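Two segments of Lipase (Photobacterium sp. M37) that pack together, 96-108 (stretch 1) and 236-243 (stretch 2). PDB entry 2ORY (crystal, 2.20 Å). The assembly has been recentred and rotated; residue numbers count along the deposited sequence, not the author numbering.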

ATOM      1  N   SER A  96      -4.227   4.378 -12.817  1.00 22.11           N
ATOM      2  CA  SER A  96      -3.916   3.670 -14.050  1.00 23.49           C
ATOM      3  C   SER A  96      -3.647   2.193 -13.827  1.00 22.71           C
ATOM      4  O   SER A  96      -2.637   1.662 -14.287  1.00 25.06           O
ATOM      5  CB  SER A  96      -2.697   4.319 -14.700  1.00 30.42           C
ATOM      6  OG  SER A  96      -2.967   5.675 -14.981  1.00 33.56           O
ATOM      7  N   ILE A  97      -4.578   1.520 -13.165  1.00 19.14           N
ATOM      8  CA  ILE A  97      -4.425   0.106 -12.854  1.00 23.75           C
ATOM      9  C   ILE A  97      -3.949  -0.808 -13.991  1.00 20.42           C
ATOM     10  O   ILE A  97      -3.049  -1.628 -13.791  1.00 21.36           O
ATOM     11  CB  ILE A  97      -5.763  -0.470 -12.240  1.00 23.72           C
ATOM     12  CG1 ILE A  97      -6.103   0.272 -10.949  1.00 18.82           C
ATOM     13  CG2 ILE A  97      -5.624  -1.960 -11.941  1.00 16.14           C
ATOM     14  CD1 ILE A  97      -7.531   0.071 -10.498  1.00 22.80           C
ATOM     15  N   SER A  98      -4.534  -0.676 -15.178  1.00 18.31           N
ATOM     16  CA  SER A  98      -4.165  -1.556 -16.293  1.00 16.63           C
ATOM     17  C   SER A  98      -2.686  -1.434 -16.660  1.00 19.95           C
ATOM     18  O   SER A  98      -2.063  -2.404 -17.076  1.00 17.79           O
ATOM     19  CB  SER A  98      -5.045  -1.255 -17.521  1.00 13.34           C
ATOM     20  OG  SER A  98      -4.843  -2.204 -18.547  1.00 20.64           O
ATOM     21  N   ASP A  99      -2.126  -0.244 -16.485  1.00 22.49           N
ATOM     22  CA  ASP A  99      -0.724  -0.018 -16.814  1.00 20.78           C
ATOM     23  C   ASP A  99       0.257  -0.523 -15.758  1.00 22.74           C
ATOM     24  O   ASP A  99       1.139  -1.304 -16.095  1.00 21.39           O
ATOM     25  CB  ASP A  99      -0.454   1.465 -17.092  1.00 16.41           C
ATOM     26  CG  ASP A  99      -1.174   1.967 -18.354  1.00 23.49           C
ATOM     27  OD1 ASP A  99      -1.902   1.169 -18.983  1.00 22.41           O
ATOM     28  OD2 ASP A  99      -1.020   3.152 -18.714  1.00 18.65           O
ATOM     29  N   TRP A 100       0.123  -0.085 -14.502  1.00 25.84           N
ATOM     30  CA  TRP A 100       1.063  -0.528 -13.472  1.00 24.64           C
ATOM     31  C   TRP A 100       0.787  -1.913 -12.885  1.00 26.36           C
ATOM     32  O   TRP A 100       1.697  -2.541 -12.348  1.00 25.30           O
ATOM     33  CB  TRP A 100       1.181   0.503 -12.338  1.00 23.68           C
ATOM     34  CG  TRP A 100      -0.056   0.700 -11.524  1.00 26.16           C
ATOM     35  CD1 TRP A 100      -1.012   1.656 -11.709  1.00 22.44           C
ATOM     36  CD2 TRP A 100      -0.507  -0.115 -10.420  1.00 26.47           C
ATOM     37  NE1 TRP A 100      -2.029   1.489 -10.801  1.00 23.94           N
ATOM     38  CE2 TRP A 100      -1.749   0.413  -9.999  1.00 26.81           C
ATOM     39  CE3 TRP A 100       0.017  -1.233  -9.753  1.00 24.38           C
ATOM     40  CZ2 TRP A 100      -2.483  -0.147  -8.930  1.00 25.38           C
ATOM     41  CZ3 TRP A 100      -0.715  -1.783  -8.689  1.00 24.18           C
ATOM     42  CH2 TRP A 100      -1.950  -1.236  -8.294  1.00 23.92           C
ATOM     43  N   LEU A 101      -0.447  -2.400 -12.993  1.00 24.66           N
ATOM     44  CA  LEU A 101      -0.781  -3.721 -12.463  1.00 23.34           C
ATOM     45  C   LEU A 101      -0.839  -4.816 -13.554  1.00 23.48           C
ATOM     46  O   LEU A 101      -0.059  -5.764 -13.524  1.00 23.92           O
ATOM     47  CB  LEU A 101      -2.117  -3.660 -11.701  1.00 23.63           C
ATOM     48  CG  LEU A 101      -2.597  -5.007 -11.143  1.00 30.81           C
ATOM     49  CD1 LEU A 101      -1.669  -5.430 -10.007  1.00 28.55           C
ATOM     50  CD2 LEU A 101      -4.036  -4.897 -10.643  1.00 23.89           C
ATOM     51  N   PHE A 102      -1.747  -4.690 -14.516  1.00 18.87           N
ATOM     52  CA  PHE A 102      -1.845  -5.698 -15.578  1.00 27.67           C
ATOM     53  C   PHE A 102      -0.555  -5.907 -16.392  1.00 27.23           C
ATOM     54  O   PHE A 102      -0.267  -7.016 -16.815  1.00 25.26           O
ATOM     55  CB  PHE A 102      -2.966  -5.352 -16.564  1.00 26.10           C
ATOM     56  CG  PHE A 102      -4.352  -5.467 -16.000  1.00 24.49           C
ATOM     57  CD1 PHE A 102      -4.564  -5.684 -14.647  1.00 31.79           C
ATOM     58  CD2 PHE A 102      -5.454  -5.356 -16.842  1.00 29.90           C
ATOM     59  CE1 PHE A 102      -5.850  -5.790 -14.136  1.00 33.04           C
ATOM     60  CE2 PHE A 102      -6.746  -5.459 -16.347  1.00 32.80           C
ATOM     61  CZ  PHE A 102      -6.944  -5.677 -14.985  1.00 35.10           C
ATOM     62  N   ASN A 103       0.206  -4.847 -16.635  1.00 26.23           N
ATOM     63  CA  ASN A 103       1.427  -4.994 -17.424  1.00 29.97           C
ATOM     64  C   ASN A 103       2.699  -5.268 -16.612  1.00 29.97           C
ATOM     65  O   ASN A 103       3.808  -5.045 -17.095  1.00 30.78           O
ATOM     66  CB  ASN A 103       1.633  -3.754 -18.298  1.00 23.94           C
ATOM     67  CG  ASN A 103       0.683  -3.708 -19.461  1.00 24.72           C
ATOM     68  OD1 ASN A 103       0.996  -4.178 -20.558  1.00 16.26           O
ATOM     69  ND2 ASN A 103      -0.498  -3.155 -19.228  1.00 18.28           N
ATOM     70  N   ASP A 104       2.545  -5.766 -15.393  1.00 30.93           N
ATOM     71  CA  ASP A 104       3.701  -6.070 -14.544  1.00 31.34           C
ATOM     72  C   ASP A 104       4.432  -7.370 -14.948  1.00 31.86           C
ATOM     73  O   ASP A 104       3.989  -8.471 -14.628  1.00 32.32           O
ATOM     74  CB  ASP A 104       3.236  -6.168 -13.095  1.00 32.06           C
ATOM     75  CG  ASP A 104       4.382  -6.235 -12.116  1.00 37.39           C
ATOM     76  OD1 ASP A 104       4.106  -6.185 -10.897  1.00 38.86           O
ATOM     77  OD2 ASP A 104       5.548  -6.335 -12.553  1.00 35.49           O
ATOM     78  N   PHE A 105       5.559  -7.238 -15.639  1.00 30.87           N
ATOM     79  CA  PHE A 105       6.325  -8.402 -16.077  1.00 37.15           C
ATOM     80  C   PHE A 105       6.926  -9.142 -14.899  1.00 35.54           C
ATOM     81  O   PHE A 105       7.053 -10.360 -14.917  1.00 39.68           O
ATOM     82  CB  PHE A 105       7.509  -7.985 -16.949  1.00 42.96           C
ATOM     83  CG  PHE A 105       7.206  -7.870 -18.403  1.00 44.78           C
ATOM     84  CD1 PHE A 105       6.472  -6.801 -18.896  1.00 43.41           C
ATOM     85  CD2 PHE A 105       7.713  -8.809 -19.293  1.00 46.01           C
ATOM     86  CE1 PHE A 105       6.253  -6.666 -20.255  1.00 43.20           C
ATOM     87  CE2 PHE A 105       7.500  -8.684 -20.655  1.00 50.10           C
ATOM     88  CZ  PHE A 105       6.769  -7.609 -21.140  1.00 49.46           C
ATOM     89  N   MET A 106       7.311  -8.371 -13.892  1.00 32.25           N
ATOM     90  CA  MET A 106       7.990  -8.872 -12.701  1.00 31.69           C
ATOM     91  C   MET A 106       7.286  -9.815 -11.740  1.00 29.54           C
ATOM     92  O   MET A 106       7.813 -10.094 -10.664  1.00 34.13           O
ATOM     93  CB  MET A 106       8.547  -7.689 -11.910  1.00 25.62           C
ATOM     94  CG  MET A 106      10.062  -7.659 -11.826  1.00 42.84           C
ATOM     95  SD  MET A 106      10.815  -6.195 -12.575  1.00 42.35           S
ATOM     96  CE  MET A 106      10.301  -4.979 -11.516  1.00 34.99           C
ATOM     97  N   VAL A 107       6.105 -10.304 -12.088  1.00 32.27           N
ATOM     98  CA  VAL A 107       5.445 -11.235 -11.189  1.00 29.21           C
ATOM     99  C   VAL A 107       5.616 -12.649 -11.709  1.00 32.62           C
ATOM    100  O   VAL A 107       5.261 -13.607 -11.025  1.00 30.27           O
ATOM    101  CB  VAL A 107       3.928 -10.927 -10.999  1.00 34.50           C
ATOM    102  CG1 VAL A 107       3.761  -9.637 -10.188  1.00 28.72           C
ATOM    103  CG2 VAL A 107       3.217 -10.824 -12.359  1.00 30.35           C
ATOM    104  N   SER A 108       6.173 -12.792 -12.910  1.00 31.86           N
ATOM    105  CA  SER A 108       6.376 -14.129 -13.467  1.00 36.76           C
ATOM    106  C   SER A 108       7.613 -14.805 -12.880  1.00 37.03           C
ATOM    107  O   SER A 108       7.741 -16.025 -12.937  1.00 43.52           O
ATOM    108  CB  SER A 108       6.465 -14.079 -14.997  1.00 41.45           C
ATOM    109  OG  SER A 108       7.346 -13.059 -15.433  1.00 48.37           O
ATOM    110  N   ASP A 236     -13.080  -3.674  -5.919  1.00 28.30           N
ATOM    111  CA  ASP A 236     -11.793  -3.139  -6.346  1.00 28.24           C
ATOM    112  C   ASP A 236     -11.055  -4.317  -6.975  1.00 28.94           C
ATOM    113  O   ASP A 236     -10.832  -5.334  -6.317  1.00 31.52           O
ATOM    114  CB  ASP A 236     -11.019  -2.602  -5.136  1.00 24.21           C
ATOM    115  CG  ASP A 236      -9.620  -2.111  -5.493  1.00 23.83           C
ATOM    116  OD1 ASP A 236      -9.295  -2.004  -6.694  1.00 21.07           O
ATOM    117  OD2 ASP A 236      -8.839  -1.822  -4.562  1.00 25.03           O
ATOM    118  N   ILE A 237     -10.680  -4.192  -8.245  1.00 27.04           N
ATOM    119  CA  ILE A 237      -9.978  -5.283  -8.927  1.00 26.19           C
ATOM    120  C   ILE A 237      -8.535  -5.532  -8.465  1.00 21.67           C
ATOM    121  O   ILE A 237      -8.060  -6.662  -8.522  1.00 25.77           O
ATOM    122  CB  ILE A 237      -9.939  -5.093 -10.479  1.00 27.52           C
ATOM    123  CG1 ILE A 237      -9.187  -3.814 -10.824  1.00 31.89           C
ATOM    124  CG2 ILE A 237     -11.350  -5.056 -11.069  1.00 26.78           C
ATOM    125  CD1 ILE A 237      -9.068  -3.558 -12.297  1.00 26.44           C
ATOM    126  N   VAL A 238      -7.842  -4.508  -7.987  1.00 18.89           N
ATOM    127  CA  VAL A 238      -6.439  -4.665  -7.575  1.00 19.59           C
ATOM    128  C   VAL A 238      -6.109  -5.841  -6.661  1.00 21.41           C
ATOM    129  O   VAL A 238      -5.197  -6.617  -6.949  1.00 24.98           O
ATOM    130  CB  VAL A 238      -5.937  -3.374  -6.960  1.00 20.04           C
ATOM    131  CG1 VAL A 238      -4.527  -3.554  -6.384  1.00 20.35           C
ATOM    132  CG2 VAL A 238      -5.955  -2.312  -8.032  1.00 19.94           C
ATOM    133  N   PRO A 239      -6.836  -5.987  -5.542  1.00 22.84           N
ATOM    134  CA  PRO A 239      -6.567  -7.106  -4.639  1.00 22.15           C
ATOM    135  C   PRO A 239      -6.799  -8.447  -5.315  1.00 20.48           C
ATOM    136  O   PRO A 239      -6.417  -9.476  -4.766  1.00 21.61           O
ATOM    137  CB  PRO A 239      -7.567  -6.888  -3.509  1.00 15.10           C
ATOM    138  CG  PRO A 239      -7.681  -5.432  -3.459  1.00 17.28           C
ATOM    139  CD  PRO A 239      -7.793  -5.061  -4.918  1.00 17.78           C
ATOM    140  N   TYR A 240      -7.445  -8.445  -6.484  1.00 18.98           N
ATOM    141  CA  TYR A 240      -7.726  -9.706  -7.191  1.00 22.92           C
ATOM    142  C   TYR A 240      -6.546 -10.324  -7.936  1.00 22.27           C
ATOM    143  O   TYR A 240      -6.687 -11.380  -8.552  1.00 21.58           O
ATOM    144  CB  TYR A 240      -8.886  -9.544  -8.185  1.00 28.56           C
ATOM    145  CG  TYR A 240     -10.267  -9.510  -7.557  1.00 28.90           C
ATOM    146  CD1 TYR A 240     -10.708  -8.385  -6.856  1.00 31.59           C
ATOM    147  CD2 TYR A 240     -11.148 -10.589  -7.694  1.00 34.55           C
ATOM    148  CE1 TYR A 240     -11.981  -8.325  -6.311  1.00 30.09           C
ATOM    149  CE2 TYR A 240     -12.447 -10.540  -7.143  1.00 32.75           C
ATOM    150  CZ  TYR A 240     -12.849  -9.402  -6.456  1.00 35.77           C
ATOM    151  OH  TYR A 240     -14.113  -9.318  -5.908  1.00 39.00           O
ATOM    152  N   ALA A 241      -5.400  -9.653  -7.909  1.00 21.32           N
ATOM    153  CA  ALA A 241      -4.186 -10.157  -8.548  1.00 22.21           C
ATOM    154  C   ALA A 241      -3.242 -10.522  -7.404  1.00 24.86           C
ATOM    155  O   ALA A 241      -3.221  -9.825  -6.379  1.00 24.94           O
ATOM    156  CB  ALA A 241      -3.560  -9.075  -9.411  1.00 18.74           C
ATOM    157  N   TRP A 242      -2.451 -11.581  -7.551  1.00 24.51           N
ATOM    158  CA  TRP A 242      -2.407 -12.420  -8.733  1.00 28.76           C
ATOM    159  C   TRP A 242      -2.839 -13.869  -8.457  1.00 26.23           C
ATOM    160  O   TRP A 242      -2.413 -14.787  -9.147  1.00 28.12           O
ATOM    161  CB  TRP A 242      -0.981 -12.423  -9.296  1.00 32.61           C
ATOM    162  CG  TRP A 242      -0.626 -11.205 -10.090  1.00 33.78           C
ATOM    163  CD1 TRP A 242      -0.708 -11.056 -11.449  1.00 31.39           C
ATOM    164  CD2 TRP A 242      -0.111  -9.972  -9.581  1.00 34.51           C
ATOM    165  NE1 TRP A 242      -0.270  -9.811 -11.815  1.00 35.57           N
ATOM    166  CE2 TRP A 242       0.103  -9.121 -10.689  1.00 37.89           C
ATOM    167  CE3 TRP A 242       0.197  -9.504  -8.300  1.00 35.24           C
ATOM    168  CZ2 TRP A 242       0.610  -7.825 -10.551  1.00 39.57           C
ATOM    169  CZ3 TRP A 242       0.706  -8.210  -8.160  1.00 42.68           C
ATOM    170  CH2 TRP A 242       0.907  -7.389  -9.279  1.00 43.42           C
ATOM    171  N   ASN A 243      -3.653 -14.094  -7.439  1.00 27.87           N
ATOM    172  CA  ASN A 243      -4.108 -15.456  -7.180  1.00 27.08           C
ATOM    173  C   ASN A 243      -4.881 -15.870  -8.437  1.00 26.28           C
ATOM    174  O   ASN A 243      -5.712 -15.109  -8.928  1.00 25.36           O
ATOM    175  CB  ASN A 243      -4.990 -15.469  -5.931  1.00 31.21           C
ATOM    176  CG  ASN A 243      -5.784 -16.758  -5.780  1.00 29.30           C
ATOM    177  OD1 ASN A 243      -6.821 -16.936  -6.408  1.00 23.53           O
ATOM    178  ND2 ASN A 243      -5.293 -17.655  -4.948  1.00 21.07           N
TER

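This is an apolar, side-chain-mediated contact in which a short helix and the loop that follows it pack against a 3-10 turn and its trailing tryptophan, with no hydrogen bond crossing between the two stretches. The two segments bury 466 Å² in total, and their backbones stay well apart: CA of Ile-97 is 7.4 Å from CA of Val-238, and CA of Val-107 is 8.3 Å from CA of Trp-242. Spacings of that size leave room for side chains between the two backbones.

At one end, the helix meets the start of the 3-10 segment. The CA-to-CB bond of Ile-97 points toward stretch 2, and its side chain touches two neighbours: CG2 of Ile-97 lies 3.8 Å from CD1 of Ile-237, and CD1 of Ile-97 lies 3.8 Å from CG2 of Val-238. Both distances are ordinary van der Waals separations. The same CD1 of Ile-237 also sits 4.0 Å from CZ of Phe-102, so this methyl group is shared by two residues of stretch 1. Phe-102 starts out away from the partner at CB, yet its ring end returns to make the contact. Trp-100 likewise reaches in by its ring, with CH2 of Trp-100 4.0 Å from CG1 of Val-238; the methyl lies near the ring plane, which makes this an edge contact.

Leu-101 links the two ends. It adopts chi1 t and chi2 p. CD2 of Leu-101 is 3.9 Å from CA of Val-238, and CD1 of Leu-101 is 3.3 Å from CH2 of Trp-242, while CB of Ala-241 lies near both methyls, 4.1 Å from CD1 and 4.4 Å from CD2 of Leu-101. The approach to Trp-242 is short for two carbon atoms and indicates tight packing.

Trp-242 has the largest covered area in either stretch, 99 Å², and follows a cis peptide bond. Its six-membered ring receives the best-defined interaction of the set, a CH-pi contact: CG1 of Val-107 stands 3.6 Å from the centroid of that Trp-242 ring and only 8° off the ring normal, almost directly over the face. The closest atom pair agrees, CG1 of Val-107 to CZ2 of Trp-242 at 3.7 Å. OD1 of Asp-104 also comes within 3.8 Å of CH2 of Trp-242, a proximity rather than a hydrogen bond; that oxygen is hydrogen-bonded elsewhere in the structure.

Several polar groups are engaged within their own stretch. ND2 of Asn-103 donates to O of Ser-98 at 2.8 Å, closing back onto the preceding turn, from a residue whose CA-to-CB bond points away from stretch 2. In stretch 2, N of Val-238 donates to OD1 of Asp-236 at 3.2 Å with a favourable angle of 151°, and N of Tyr-240 donates to O of Ile-237 at 2.8 Å. These local bonds tie down the turn that carries Ile-237 and Val-238, while the association across the stretches rests on the fit of apolar surfaces.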